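Uncharacterized protein (Streptococcus pneumoniae, PDB 3LFT) probably serves as the substrate-binding protein of an ABC transporter, and holds L-tryptophan in the cleft between its two lobes. Local coordinates at residues 9-13 with 14-18; 232-236 with 237-241. All coordinates share one frame; numbering follows the deposited sequence.

In the fold
Both contacts are local turns that lead into a helix and reach the same bound tryptophan, their centres about 12 Å apart. Contact 1 (9-13 with 14-18) is the more buried: an imidazole and a leucine press against the ligand's indole, while a directly bonded amide and carboxylate, also bridged by water, tie the turn together behind them. Contact 2 (232-236 with 237-241) is only partly buried; an exposed aspartate caps the helix, and one glutamine receives the indole N-H. Contact 1 supplies mainly apolar and aromatic surface, contact 2 a hydrogen-bond acceptor. Helices 14-29 and 236-251 meet directly, Ser15 CB lying 3.4 Å from Gln236 OE1.

Contact 1: 9-13 with 14-18; sequences QFVSH and PSLDL. With TRP (tryptophan), chain C.
Leu16 lies over one face of the His13 imidazole, its CG 3.6 Å from the ring centroid in a CH-pi contact displaced toward the rim at CE1 and NE2. Both side chains touch the bound tryptophan: His13 NE2 comes within 3.4 Å of tryptophan CZ3, and Leu16 CD2 packs against tryptophan CG at 3.6 Å. Ser15 adds its CB, at 3.4 Å from the ligand's CZ2. The histidine ring is directed there by a chi1 of 71°, which sets CG between the backbone N and the carbonyl carbon. The other leucine methyl, CD1, rests 3.5 Å from Val11 O and also touches CG1 of that valine.

Behind this layer the Gln9 amide pins the turn. Its side chain runs out extended, and NE2 spends one hydrogen on Val11 O, approaching from above the carbonyl plane, and the other on Asp17 OD1 at 3.0 Å in a nearly straight bond (169°). Both acceptors lie close to the amide plane, which should fix its rotation. OD1 is met on its anti side and also accepts from two waters: one donates to Gln9 OE1 as well, and the second is hydrogen-bonded to Ser12 OG. Asp17 N in turn donates to His13 O, 3.2 Å away, closing the first turn of the helix.

Asn196, from the helix 196-200, touches both His13 and Leu16 and hydrogen-bonds to the ligand. His13 occupies the N-cap position of helix 14-29, and the loop connects that helix to the parallel strand 3-9. Such a strand-loop-helix junction, bearing ligand contacts at the end of a parallel strand, is characteristic of the periplasmic-binding-protein fold and here forms part of its tryptophan pocket.

Contact 2: 232-236 with 237-241; sequences VVIDQ and HDLGV. With TRP (tryptophan), chain C.
The carboxylates of Asp235 and Asp238 stack with their planes 18° apart, although the two side chains run obliquely to each other. Asp235 OD1 and Asp238 OD2 are 3.7 Å apart, a closeness of like charges that would probably cost some energy. Asp235, at the N-cap position, caps the helix with OD1, which accepts from Asp238 N at 2.9 Å; a chi1 of -174°, with CG beside the carbonyl carbon, brings the carboxylate over the first turn. The helix start and its N-H groups would be expected to offset part of the repulsion.

Gln236 and Leu239 lie side by side and point the same way, the amide NE2 passing 3.6 Å from Leu239 CD1. A bend at chi2 folds the glutamine back so that NE2 donates to Ile234 O, 2.9 Å away, from well above that carbonyl's plane. This bond probably steadies the amide with OE1 turned to the ligand, whose indole NE1 donates to it at 2.8 Å and 168°. In one of its two conformers Ile234 crosses Leu239 at about a right angle. Backbone bonds from Leu239 N to Asp235 O and from Gly240 N to Gln236 O complete the helical turn.

The segment leads from strand 230-233 into helix 236-251. Gln236 packs on Ser15, Leu18 and Ile19 of helix 14-29, whereas Leu239, joined by Ile234 in that same conformer, rests on Asp115 of strand 110-115, another ligand-binding residue, and on Phe264 of the adjacent strand 262-264.

Contact 1: 9-13 with 14-18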
loop_
_atom_site.group_PDB
_atom_site.type_symbol
_atom_site.label_atom_id
_atom_site.label_comp_id
_atom_site.label_asym_id
_atom_site.label_seq_id
_atom_site.Cartn_x
_atom_site.Cartn_y
_atom_site.Cartn_z
ATOM N N GLN A 9 4.194 -2.124 12.487
ATOM C CA GLN A 9 3.989 -2.564 11.118
ATOM C C GLN A 9 2.756 -3.474 11.110
ATOM O O GLN A 9 2.652 -4.402 11.896
ATOM C CB GLN A 9 5.230 -3.284 10.617
ATOM C CG GLN A 9 5.093 -3.733 9.160
ATOM C CD GLN A 9 6.398 -4.265 8.612
ATOM O OE1 GLN A 9 7.481 -3.757 8.913
ATOM N NE2 GLN A 9 6.290 -5.301 7.779
ATOM N N PHE A 10 1.817 -3.199 10.206
ATOM C CA PHE A 10 0.537 -3.890 10.277
ATOM C C PHE A 10 0.693 -5.398 10.078
ATOM O O PHE A 10 0.072 -6.179 10.793
ATOM C CB PHE A 10 -0.462 -3.325 9.256
ATOM C CG PHE A 10 -1.753 -4.104 9.172
ATOM C CD1 PHE A 10 -2.507 -4.379 10.319
ATOM C CD2 PHE A 10 -2.203 -4.580 7.944
ATOM C CE1 PHE A 10 -3.679 -5.096 10.233
ATOM C CE2 PHE A 10 -3.383 -5.314 7.850
ATOM C CZ PHE A 10 -4.124 -5.572 8.994
ATOM N N VAL A 11 1.512 -5.812 9.109
ATOM C CA VAL A 11 1.623 -7.214 8.727
ATOM C C VAL A 11 2.922 -7.356 7.964
ATOM O O VAL A 11 3.490 -6.381 7.484
ATOM C CB VAL A 11 0.405 -7.639 7.830
ATOM C CG1 VAL A 11 0.433 -6.949 6.462
ATOM C CG2 VAL A 11 0.293 -9.137 7.643
ATOM N N SER A 12 3.391 -8.593 7.842
ATOM C CA SER A 12 4.528 -8.874 6.969
ATOM C C SER A 12 4.051 -9.082 5.545
ATOM O O SER A 12 3.407 -10.075 5.221
ATOM C CB SER A 12 5.296 -10.107 7.450
ATOM O OG SER A 12 5.924 -9.830 8.685
ATOM N N HIS A 13 4.336 -8.108 4.692
ATOM C CA HIS A 13 4.377 -8.379 3.264
ATOM C C HIS A 13 5.562 -7.591 2.699
ATOM O O HIS A 13 6.006 -6.626 3.321
ATOM C CB HIS A 13 2.995 -8.197 2.603
ATOM C CG HIS A 13 2.510 -6.789 2.498
ATOM N ND1 HIS A 13 1.416 -6.302 3.184
ATOM C CD2 HIS A 13 2.905 -5.804 1.663
ATOM C CE1 HIS A 13 1.177 -5.060 2.789
ATOM N NE2 HIS A 13 2.082 -4.732 1.883
ATOM N N PRO A 14 6.132 -8.014 1.562
ATOM C CA PRO A 14 7.465 -7.448 1.254
ATOM C C PRO A 14 7.501 -5.947 1.063
ATOM O O PRO A 14 8.496 -5.304 1.406
ATOM C CB PRO A 14 7.872 -8.160 -0.039
ATOM C CG PRO A 14 7.158 -9.492 0.046
ATOM C CD PRO A 14 5.836 -9.207 0.743
ATOM N N SER A 15 6.414 -5.374 0.557
ATOM C CA SER A 15 6.368 -3.916 0.393
ATOM C C SER A 15 6.515 -3.184 1.725
ATOM O O SER A 15 7.267 -2.217 1.833
ATOM C CB SER A 15 5.078 -3.483 -0.298
ATOM O OG SER A 15 4.936 -4.089 -1.573
ATOM N N LEU A 16 5.826 -3.666 2.756
ATOM C CA LEU A 16 5.944 -3.018 4.059
ATOM C C LEU A 16 7.337 -3.177 4.648
ATOM O O LEU A 16 7.843 -2.248 5.289
ATOM C CB LEU A 16 4.870 -3.471 5.056
ATOM C CG LEU A 16 3.404 -3.318 4.624
ATOM C CD1 LEU A 16 2.485 -3.533 5.816
ATOM C CD2 LEU A 16 3.075 -1.976 3.965
ATOM N N ASP A 17 7.952 -4.335 4.452
ATOM C CA ASP A 17 9.327 -4.529 4.910
ATOM C C ASP A 17 10.277 -3.520 4.258
ATOM O O ASP A 17 11.161 -2.979 4.920
ATOM C CB ASP A 17 9.809 -5.942 4.590
ATOM C CG ASP A 17 9.072 -7.024 5.355
ATOM O OD1 ASP A 17 8.525 -6.781 6.441
ATOM O OD2 ASP A 17 9.144 -8.181 4.893
ATOM N N LEU A 18 10.077 -3.245 2.969
ATOM C CA LEU A 18 10.912 -2.285 2.248
ATOM C C LEU A 18 10.656 -0.842 2.713
ATOM O O LEU A 18 11.610 -0.056 2.849
ATOM C CB LEU A 18 10.735 -2.445 0.735
ATOM C CG LEU A 18 11.644 -1.627 -0.175
ATOM C CD1 LEU A 18 13.140 -1.730 0.159
ATOM C CD2 LEU A 18 11.388 -2.065 -1.612
HETATM N N TRP C . -0.809 2.093 1.367
HETATM C CA TRP C . -1.284 0.883 2.100
HETATM C C TRP C . -2.270 1.277 3.151
HETATM O O TRP C . -2.502 0.522 4.099
HETATM C CB TRP C . -0.082 0.134 2.698
HETATM C CG TRP C . 0.870 -0.332 1.626
HETATM C CD1 TRP C . 2.069 0.262 1.233
HETATM C CD2 TRP C . 0.689 -1.501 0.758
HETATM N NE1 TRP C . 2.627 -0.461 0.205
HETATM C CE2 TRP C . 1.855 -1.497 -0.129
HETATM C CE3 TRP C . -0.309 -2.442 0.657
HETATM C CZ2 TRP C . 1.953 -2.496 -1.081
HETATM C CZ3 TRP C . -0.182 -3.428 -0.316
HETATM C CH2 TRP C . 0.945 -3.444 -1.162
HETATM O OXT TRP C . -2.850 2.369 3.058
HETATM O O HOH W 1 9.838 -5.086 8.438
HETATM O O HOH W 2 8.350 -8.843 8.228
#

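Contact 2: 232-236 with 237-241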
loop_
_atom_site.group_PDB
_atom_site.type_symbol
_atom_site.label_atom_id
_atom_site.label_comp_id
_atom_site.label_asym_id
_atom_site.label_seq_id
_atom_site.Cartn_x
_atom_site.Cartn_y
_atom_site.Cartn_z
ATOM N N VAL A 232 1.160 -0.155 -12.196
ATOM C CA VAL A 232 1.785 1.174 -12.100
ATOM C C VAL A 232 1.878 1.452 -10.607
ATOM O O VAL A 232 0.854 1.402 -9.909
ATOM C CB VAL A 232 0.991 2.263 -12.833
ATOM C CG1 VAL A 232 1.749 3.575 -12.781
ATOM C CG2 VAL A 232 0.721 1.830 -14.290
ATOM N N VAL A 233 3.095 1.705 -10.125
ATOM C CA VAL A 233 3.363 1.637 -8.688
ATOM C C VAL A 233 4.277 2.747 -8.220
ATOM O O VAL A 233 5.060 3.294 -8.988
ATOM C CB VAL A 233 3.991 0.263 -8.295
ATOM C CG1 VAL A 233 3.011 -0.874 -8.619
ATOM C CG2 VAL A 233 5.318 0.037 -9.021
ATOM N N ILE A 234 4.152 3.039 -6.934
ATOM C CA ILE A 234 5.025 4.002 -6.279
ATOM C C ILE A 234 6.214 3.277 -5.678
ATOM O O ILE A 234 6.114 2.107 -5.276
ATOM C CB ILE A 234 4.270 4.722 -5.198
ATOM C CG1 ILE A 234 3.158 5.528 -5.843
ATOM C CG2 ILE A 234 5.181 5.641 -4.403
ATOM C CD1 ILE A 234 2.040 5.737 -4.914
ATOM N N ASP A 235 7.357 3.961 -5.628
ATOM C CA ASP A 235 8.585 3.361 -5.099
ATOM C C ASP A 235 8.501 3.221 -3.573
ATOM O O ASP A 235 8.401 4.218 -2.853
ATOM C CB ASP A 235 9.771 4.228 -5.544
ATOM C CG ASP A 235 11.120 3.654 -5.184
ATOM O OD1 ASP A 235 11.411 3.472 -3.989
ATOM O OD2 ASP A 235 11.945 3.469 -6.109
ATOM N N GLN A 236 8.582 1.976 -3.100
ATOM C CA GLN A 236 8.369 1.693 -1.687
ATOM C C GLN A 236 9.491 2.214 -0.822
ATOM O O GLN A 236 9.260 2.757 0.263
ATOM C CB GLN A 236 8.190 0.203 -1.464
ATOM C CG GLN A 236 7.038 -0.403 -2.287
ATOM C CD GLN A 236 5.703 0.193 -1.903
ATOM O OE1 GLN A 236 5.179 -0.131 -0.831
ATOM N NE2 GLN A 236 5.142 1.046 -2.748
ATOM N N HIS A 237 10.725 2.050 -1.292
ATOM C CA HIS A 237 11.840 2.592 -0.524
ATOM C C HIS A 237 11.751 4.121 -0.380
ATOM O O HIS A 237 12.009 4.667 0.700
ATOM C CB HIS A 237 13.173 2.115 -1.093
ATOM C CG HIS A 237 14.354 2.631 -0.342
ATOM N ND1 HIS A 237 14.792 2.076 0.843
ATOM C CD2 HIS A 237 15.167 3.677 -0.592
ATOM C CE1 HIS A 237 15.842 2.753 1.280
ATOM N NE2 HIS A 237 16.085 3.730 0.429
ATOM N N ASP A 238 11.362 4.813 -1.459
ATOM C CA ASP A 238 11.134 6.276 -1.389
ATOM C C ASP A 238 10.088 6.662 -0.338
ATOM O O ASP A 238 10.249 7.657 0.379
ATOM C CB ASP A 238 10.739 6.852 -2.758
ATOM C CG ASP A 238 11.893 6.922 -3.749
ATOM O OD1 ASP A 238 13.068 6.824 -3.352
ATOM O OD2 ASP A 238 11.592 7.091 -4.951
ATOM N N LEU A 239 9.013 5.888 -0.260
ATOM C CA LEU A 239 7.987 6.127 0.767
ATOM C C LEU A 239 8.574 6.031 2.152
ATOM O O LEU A 239 8.294 6.864 3.033
ATOM C CB LEU A 239 6.818 5.149 0.644
ATOM C CG LEU A 239 5.950 5.288 -0.612
ATOM C CD1 LEU A 239 5.046 4.072 -0.731
ATOM C CD2 LEU A 239 5.156 6.595 -0.578
ATOM N N GLY A 240 9.409 5.019 2.366
ATOM C CA GLY A 240 9.991 4.841 3.696
ATOM C C GLY A 240 10.982 5.941 4.035
ATOM O O GLY A 240 10.970 6.471 5.151
ATOM N N VAL A 241 11.857 6.302 3.097
ATOM C CA VAL A 241 12.810 7.390 3.371
ATOM C C VAL A 241 12.082 8.686 3.696
ATOM O O VAL A 241 12.434 9.390 4.651
ATOM C CB VAL A 241 13.784 7.598 2.187
ATOM C CG1 VAL A 241 14.691 8.814 2.408
ATOM C CG2 VAL A 241 14.633 6.354 1.999
HETATM N N TRP C . -0.809 2.093 1.367
HETATM C CA TRP C . -1.284 0.883 2.100
HETATM C C TRP C . -2.270 1.277 3.151
HETATM O O TRP C . -2.502 0.522 4.099
HETATM C CB TRP C . -0.082 0.134 2.698
HETATM C CG TRP C . 0.870 -0.332 1.626
HETATM C CD1 TRP C . 2.069 0.262 1.233
HETATM C CD2 TRP C . 0.689 -1.501 0.758
HETATM N NE1 TRP C . 2.627 -0.461 0.205
HETATM C CE2 TRP C . 1.855 -1.497 -0.129
HETATM C CE3 TRP C . -0.309 -2.442 0.657
HETATM C CZ2 TRP C . 1.953 -2.496 -1.081
HETATM C CZ3 TRP C . -0.182 -3.428 -0.316
HETATM C CH2 TRP C . 0.945 -3.444 -1.162
HETATM O OXT TRP C . -2.850 2.369 3.058
#